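Local coordinates for protein ATP phosphoribosyltransferase regulatory subunit (Lactococcus lactis, PDB 1Z7M) that is required for the first step of histidine biosynthesis and may allow feedback regulation of ATP phosphoribosyltransferase activity by histidine, at residues V106-S110 with L310-Q315; T116-Y122 with E146-E150. All coordinates share one frame; numbering follows the deposited sequence.

Contact 1: V106-S110 with L310-Q315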
loop_
_atom_site.group_PDB
_atom_site.type_symbol
_atom_site.label_atom_id
_atom_site.label_comp_id
_atom_site.label_asym_id
_atom_site.label_seq_id
_atom_site.Cartn_x
_atom_site.Cartn_y
_atom_site.Cartn_z
ATOM N N VAL B 106 -25.108 9.775 3.059
ATOM C CA VAL B 106 -26.182 9.417 2.158
ATOM C C VAL B 106 -26.356 7.912 2.187
ATOM O O VAL B 106 -27.467 7.412 2.050
ATOM C CB VAL B 106 -25.894 9.876 0.731
ATOM C CG1 VAL B 106 -26.877 9.246 -0.219
ATOM C CG2 VAL B 106 -26.008 11.371 0.651
ATOM N N ARG B 107 -25.261 7.184 2.369
ATOM C CA ARG B 107 -25.328 5.726 2.439
ATOM C C ARG B 107 -26.062 5.322 3.720
ATOM O O ARG B 107 -26.921 4.439 3.708
ATOM C CB ARG B 107 -23.920 5.128 2.440
ATOM C CG ARG B 107 -23.880 3.609 2.553
ATOM C CD ARG B 107 -22.446 3.108 2.578
ATOM N NE ARG B 107 -21.692 3.701 3.678
ATOM C CZ ARG B 107 -20.373 3.860 3.682
ATOM N NH1 ARG B 107 -19.660 3.468 2.636
ATOM N NH2 ARG B 107 -19.768 4.414 4.725
ATOM N N LEU B 108 -25.715 5.977 4.824
ATOM C CA LEU B 108 -26.343 5.694 6.107
ATOM C C LEU B 108 -27.864 5.794 5.960
ATOM O O LEU B 108 -28.618 4.972 6.487
ATOM C CB LEU B 108 -25.856 6.692 7.166
ATOM C CG LEU B 108 -26.548 6.621 8.529
ATOM C CD1 LEU B 108 -26.373 5.240 9.095
ATOM C CD2 LEU B 108 -25.984 7.649 9.476
ATOM N N TYR B 109 -28.306 6.805 5.226
ATOM C CA TYR B 109 -29.720 7.016 5.025
ATOM C C TYR B 109 -30.378 5.865 4.268
ATOM O O TYR B 109 -31.574 5.614 4.417
ATOM C CB TYR B 109 -29.938 8.326 4.287
ATOM C CG TYR B 109 -31.388 8.596 4.058
ATOM C CD1 TYR B 109 -32.255 8.781 5.129
ATOM C CD2 TYR B 109 -31.912 8.609 2.771
ATOM C CE1 TYR B 109 -33.622 8.972 4.925
ATOM C CE2 TYR B 109 -33.277 8.798 2.547
ATOM C CZ TYR B 109 -34.126 8.979 3.628
ATOM O OH TYR B 109 -35.468 9.174 3.402
ATOM N N SER B 110 -29.588 5.166 3.457
ATOM C CA SER B 110 -30.080 4.031 2.675
ATOM C C SER B 110 -30.399 2.877 3.597
ATOM O O SER B 110 -31.385 2.174 3.398
ATOM C CB SER B 110 -29.029 3.560 1.674
ATOM O OG SER B 110 -28.688 4.588 0.766
ATOM N N LEU B 310 -27.775 11.788 -5.833
ATOM C CA LEU B 310 -26.958 10.908 -5.007
ATOM C C LEU B 310 -27.754 9.828 -4.309
ATOM O O LEU B 310 -27.301 8.692 -4.196
ATOM C CB LEU B 310 -26.212 11.707 -3.956
ATOM C CG LEU B 310 -25.083 12.545 -4.523
ATOM C CD1 LEU B 310 -24.529 13.468 -3.455
ATOM C CD2 LEU B 310 -24.020 11.614 -5.058
ATOM N N LEU B 311 -28.935 10.188 -3.827
ATOM C CA LEU B 311 -29.792 9.249 -3.128
ATOM C C LEU B 311 -30.177 8.061 -4.005
ATOM O O LEU B 311 -30.525 6.991 -3.503
ATOM C CB LEU B 311 -31.049 9.972 -2.668
ATOM C CG LEU B 311 -31.304 10.023 -1.166
ATOM C CD1 LEU B 311 -31.588 8.624 -0.647
ATOM C CD2 LEU B 311 -30.103 10.639 -0.474
ATOM N N SER B 312 -30.106 8.257 -5.319
ATOM C CA SER B 312 -30.470 7.217 -6.280
ATOM C C SER B 312 -29.423 6.126 -6.432
ATOM O O SER B 312 -29.768 4.994 -6.748
ATOM C CB SER B 312 -30.733 7.825 -7.659
ATOM O OG SER B 312 -29.507 8.124 -8.311
ATOM N N ASN B 313 -28.149 6.468 -6.238
ATOM C CA ASN B 313 -27.067 5.483 -6.353
ATOM C C ASN B 313 -27.207 4.358 -5.329
ATOM O O ASN B 313 -26.443 3.393 -5.340
ATOM C CB ASN B 313 -25.700 6.162 -6.206
ATOM C CG ASN B 313 -25.253 6.836 -7.482
ATOM O OD1 ASN B 313 -25.101 6.187 -8.517
ATOM N ND2 ASN B 313 -25.040 8.142 -7.422
ATOM N N PHE B 314 -28.185 4.501 -4.438
ATOM C CA PHE B 314 -28.466 3.493 -3.426
ATOM C C PHE B 314 -29.970 3.184 -3.501
ATOM O O PHE B 314 -30.408 2.403 -4.353
ATOM C CB PHE B 314 -28.090 3.999 -2.028
ATOM C CG PHE B 314 -26.679 4.516 -1.922
ATOM C CD1 PHE B 314 -26.380 5.841 -2.244
ATOM C CD2 PHE B 314 -25.647 3.679 -1.498
ATOM C CE1 PHE B 314 -25.076 6.327 -2.144
ATOM C CE2 PHE B 314 -24.340 4.151 -1.394
ATOM C CZ PHE B 314 -24.052 5.479 -1.717
ATOM N N GLN B 315 -30.760 3.806 -2.624
ATOM C CA GLN B 315 -32.201 3.577 -2.628
ATOM C C GLN B 315 -32.824 4.390 -3.740
ATOM O O GLN B 315 -32.151 4.767 -4.697
ATOM C CB GLN B 315 -32.851 3.946 -1.278
ATOM C CG GLN B 315 -33.052 5.432 -1.018
ATOM C CD GLN B 315 -34.037 5.714 0.119
ATOM O OE1 GLN B 315 -34.002 5.070 1.171
ATOM N NE2 GLN B 315 -34.908 6.695 -0.087
#

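Contact 2: T116-Y122 with E146-E150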
loop_
_atom_site.group_PDB
_atom_site.type_symbol
_atom_site.label_atom_id
_atom_site.label_comp_id
_atom_site.label_asym_id
_atom_site.label_seq_id
_atom_site.Cartn_x
_atom_site.Cartn_y
_atom_site.Cartn_z
ATOM N N THR B 116 -38.542 7.794 6.477
ATOM C CA THR B 116 -38.869 8.956 7.275
ATOM C C THR B 116 -37.795 10.027 7.096
ATOM O O THR B 116 -36.774 9.808 6.444
ATOM C CB THR B 116 -38.961 8.594 8.773
ATOM O OG1 THR B 116 -39.064 9.797 9.550
ATOM C CG2 THR B 116 -37.727 7.802 9.215
ATOM N N SER B 117 -38.050 11.184 7.690
ATOM C CA SER B 117 -37.150 12.315 7.637
ATOM C C SER B 117 -35.881 11.950 8.410
ATOM O O SER B 117 -35.929 11.159 9.360
ATOM C CB SER B 117 -37.842 13.515 8.287
ATOM O OG SER B 117 -37.319 14.751 7.842
ATOM N N ALA B 118 -34.751 12.525 7.999
ATOM C CA ALA B 118 -33.466 12.287 8.650
ATOM C C ALA B 118 -32.591 13.540 8.606
ATOM O O ALA B 118 -32.365 14.114 7.535
ATOM C CB ALA B 118 -32.751 11.141 7.977
ATOM N N ARG B 119 -32.119 13.975 9.773
ATOM C CA ARG B 119 -31.247 15.144 9.841
ATOM C C ARG B 119 -29.905 14.706 10.417
ATOM O O ARG B 119 -29.824 14.232 11.546
ATOM C CB ARG B 119 -31.849 16.259 10.712
ATOM C CG ARG B 119 -33.006 17.025 10.088
ATOM C CD ARG B 119 -34.336 16.382 10.447
ATOM N NE ARG B 119 -35.460 16.881 9.650
ATOM C CZ ARG B 119 -35.893 18.138 9.653
ATOM N NH1 ARG B 119 -35.298 19.053 10.416
ATOM N NH2 ARG B 119 -36.929 18.472 8.891
ATOM N N TYR B 120 -28.856 14.873 9.625
ATOM C CA TYR B 120 -27.506 14.486 10.013
ATOM C C TYR B 120 -26.532 15.658 10.115
ATOM O O TYR B 120 -26.677 16.672 9.429
ATOM C CB TYR B 120 -26.964 13.499 8.983
ATOM C CG TYR B 120 -27.663 12.172 8.959
ATOM C CD1 TYR B 120 -27.650 11.374 7.813
ATOM C CD2 TYR B 120 -28.292 11.681 10.093
ATOM C CE1 TYR B 120 -28.252 10.107 7.805
ATOM C CE2 TYR B 120 -28.891 10.421 10.097
ATOM C CZ TYR B 120 -28.871 9.640 8.955
ATOM O OH TYR B 120 -29.480 8.406 8.981
ATOM N N SER B 121 -25.533 15.517 10.972
ATOM C CA SER B 121 -24.522 16.548 11.087
ATOM C C SER B 121 -23.167 15.861 11.228
ATOM O O SER B 121 -23.093 14.694 11.612
ATOM C CB SER B 121 -24.796 17.471 12.280
ATOM O OG SER B 121 -24.878 16.760 13.494
ATOM N N TYR B 122 -22.097 16.572 10.888
ATOM C CA TYR B 122 -20.755 16.024 10.989
ATOM C C TYR B 122 -19.719 17.094 11.319
ATOM O O TYR B 122 -19.784 18.219 10.817
ATOM C CB TYR B 122 -20.385 15.320 9.687
ATOM C CG TYR B 122 -20.484 16.190 8.450
ATOM C CD1 TYR B 122 -19.444 17.040 8.075
ATOM C CD2 TYR B 122 -21.614 16.141 7.637
ATOM C CE1 TYR B 122 -19.527 17.815 6.917
ATOM C CE2 TYR B 122 -21.704 16.910 6.485
ATOM C CZ TYR B 122 -20.660 17.742 6.129
ATOM O OH TYR B 122 -20.763 18.493 4.981
ATOM N N GLU B 146 -26.954 17.372 6.560
ATOM C CA GLU B 146 -27.622 16.775 5.407
ATOM C C GLU B 146 -29.088 16.562 5.753
ATOM O O GLU B 146 -29.415 16.104 6.845
ATOM C CB GLU B 146 -27.008 15.420 5.063
ATOM C CG GLU B 146 -25.528 15.445 4.784
ATOM C CD GLU B 146 -25.180 16.200 3.512
ATOM O OE1 GLU B 146 -25.855 15.952 2.491
ATOM O OE2 GLU B 146 -24.230 17.028 3.522
ATOM N N LEU B 147 -29.977 16.892 4.828
ATOM C CA LEU B 147 -31.390 16.708 5.069
ATOM C C LEU B 147 -31.899 15.659 4.086
ATOM O O LEU B 147 -31.780 15.835 2.877
ATOM C CB LEU B 147 -32.116 18.032 4.869
ATOM C CG LEU B 147 -33.118 18.372 5.968
ATOM C CD1 LEU B 147 -33.825 19.657 5.620
ATOM C CD2 LEU B 147 -34.113 17.234 6.135
ATOM N N PHE B 148 -32.449 14.563 4.599
ATOM C CA PHE B 148 -32.955 13.489 3.732
ATOM C C PHE B 148 -34.399 13.120 4.038
ATOM O O PHE B 148 -34.778 13.019 5.202
ATOM C CB PHE B 148 -32.125 12.214 3.901
ATOM C CG PHE B 148 -30.679 12.371 3.561
ATOM C CD1 PHE B 148 -29.706 11.857 4.407
ATOM C CD2 PHE B 148 -30.284 12.991 2.383
ATOM C CE1 PHE B 148 -28.361 11.952 4.090
ATOM C CE2 PHE B 148 -28.937 13.091 2.056
ATOM C CZ PHE B 148 -27.974 12.570 2.911
ATOM N N GLY B 149 -35.194 12.899 2.997
ATOM C CA GLY B 149 -36.576 12.495 3.194
ATOM C C GLY B 149 -37.635 13.576 3.251
ATOM O O GLY B 149 -38.651 13.484 2.559
ATOM N N GLU B 150 -37.411 14.589 4.082
ATOM C CA GLU B 150 -38.353 15.687 4.238
ATOM C C GLU B 150 -38.838 16.169 2.875
ATOM O O GLU B 150 -38.190 15.927 1.855
ATOM C CB GLU B 150 -37.682 16.838 4.987
ATOM C CG GLU B 150 -38.627 17.930 5.474
ATOM C CD GLU B 150 -39.527 17.457 6.607
ATOM O OE1 GLU B 150 -38.987 17.072 7.677
ATOM O OE2 GLU B 150 -40.773 17.472 6.425
#

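Contact 1: V106-S110 with L310-Q315
Val106 and Phe314 meet at about a right angle, the CG1 methyl of the valine lying 3.9 Å from Phe314 CE1. That methyl is set opposite the backbone N (chi1 168°), which turns it to the 310-315 side, where it also packs on Leu311 CD2 at 3.5 Å. The Phe314 ring is bordered further along the helix by Arg107, whose CA stands over one face, offset toward the rim, and whose CB is 4.0 Å from Phe314 CE2. Beyond CG the arginine leaves the contact: its guanidinium plane is turned 82° from the ring, and NH1 forms a salt bridge with Glu64. Val106 and Arg107 belong to helix 102-111, which leads into the strand 118-127/139-148 hairpin of the class II aminoacyl-tRNA synthetase-like core; the opposing 310-315 segment is a weakly bonded helical turn and the loop that follows, in the connection between strands 302-306 and 320-326. Tyr109 crosses Leu311 at about a right angle, and the leucine touches the ring at its edge, in plane, with CD1 3.4 Å from Tyr109 CD2. Next to it the extended side chain of Gln315 approaches the same ring obliquely, its amide plane inclined by 43° and NE2 3.7 Å from Tyr109 CE2. Ser110 lies over the start of the Phe314 side chain, with its CB 3.8 Å from Phe314 CB, while its hydroxyl makes a weak hydrogen bond back to Val106 O within the helix. Val106 and Leu311 both also touch Phe148 of strand 139-148.

Contact 2: T116-Y122 with E146-E150
Glu150 OE1 is gripped by two donors, Arg119 NH2 at 2.8 Å and Ser117 OG at 2.9 Å, which reach it from opposite faces of the carboxylate. Arg119 bonds within the plane of its own guanidinium, yet the two flat groups stand 85° apart, and NH2 meets OE1 from above the carboxylate plane. Glu150 comes to this position by a bend at chi2 (70°), which folds its carboxylate back to the first strand. Weakly, Arg119 NE also donates to Ser117 OG, and NH1 pairs with Glu158, so the guanidinium is held at several points, while Leu147 CD2 packs over one of its faces. Replacing Glu150 with an alanine would probably leave the Ser117 hydroxyl without this acceptor and Arg119 with its Glu158 bridge but without the second carboxylate. Behind the polar cluster, strands 118-122 and 146-148 pair antiparallel, an arrangement consistent with the motif 2 hairpin of class II synthetases. Ala118 with Phe148 and Tyr120 with Glu146 form hydrogen-bonded pairs, Phe148 N reaching Ala118 O at 3.0 Å and Tyr120 N reaching Glu146 O at 3.1 Å in a nearly straight bond (176°). On their face the Tyr120 and Phe148 side chains cross at about a right angle, Tyr120 CD1 meeting the edge of the phenylalanine 3.8 Å from CE1. Helix 102-111 covers this face, touching Tyr120, Glu146 and Phe148; helix 152-169 lies against Arg119 and Leu147 on the other, and within the sheet the hairpin runs between strands 56-57 and 320-326.

After the N-terminal helix 33-52 and the small three-stranded sheet, the chain reaches helix 102-111, which supplies the 106-110 half of contact 1, and then enters strand 118-127. Its return along strand 139-148 closes the short loop of contact 2, with 23 residues between the two segments. Only after the following helices and strands does 310-315 come back to the helix, so contact 1 spans 199 residues and encloses contact 2 entirely; the two loops do not cross. The contacts, with centres about 12 Å apart, share a boundary: Tyr109 packs against Phe148, and Leu108 against Tyr120. Together they tie helix 102-111 to the hairpin on one side and to the late 308-312 region on another.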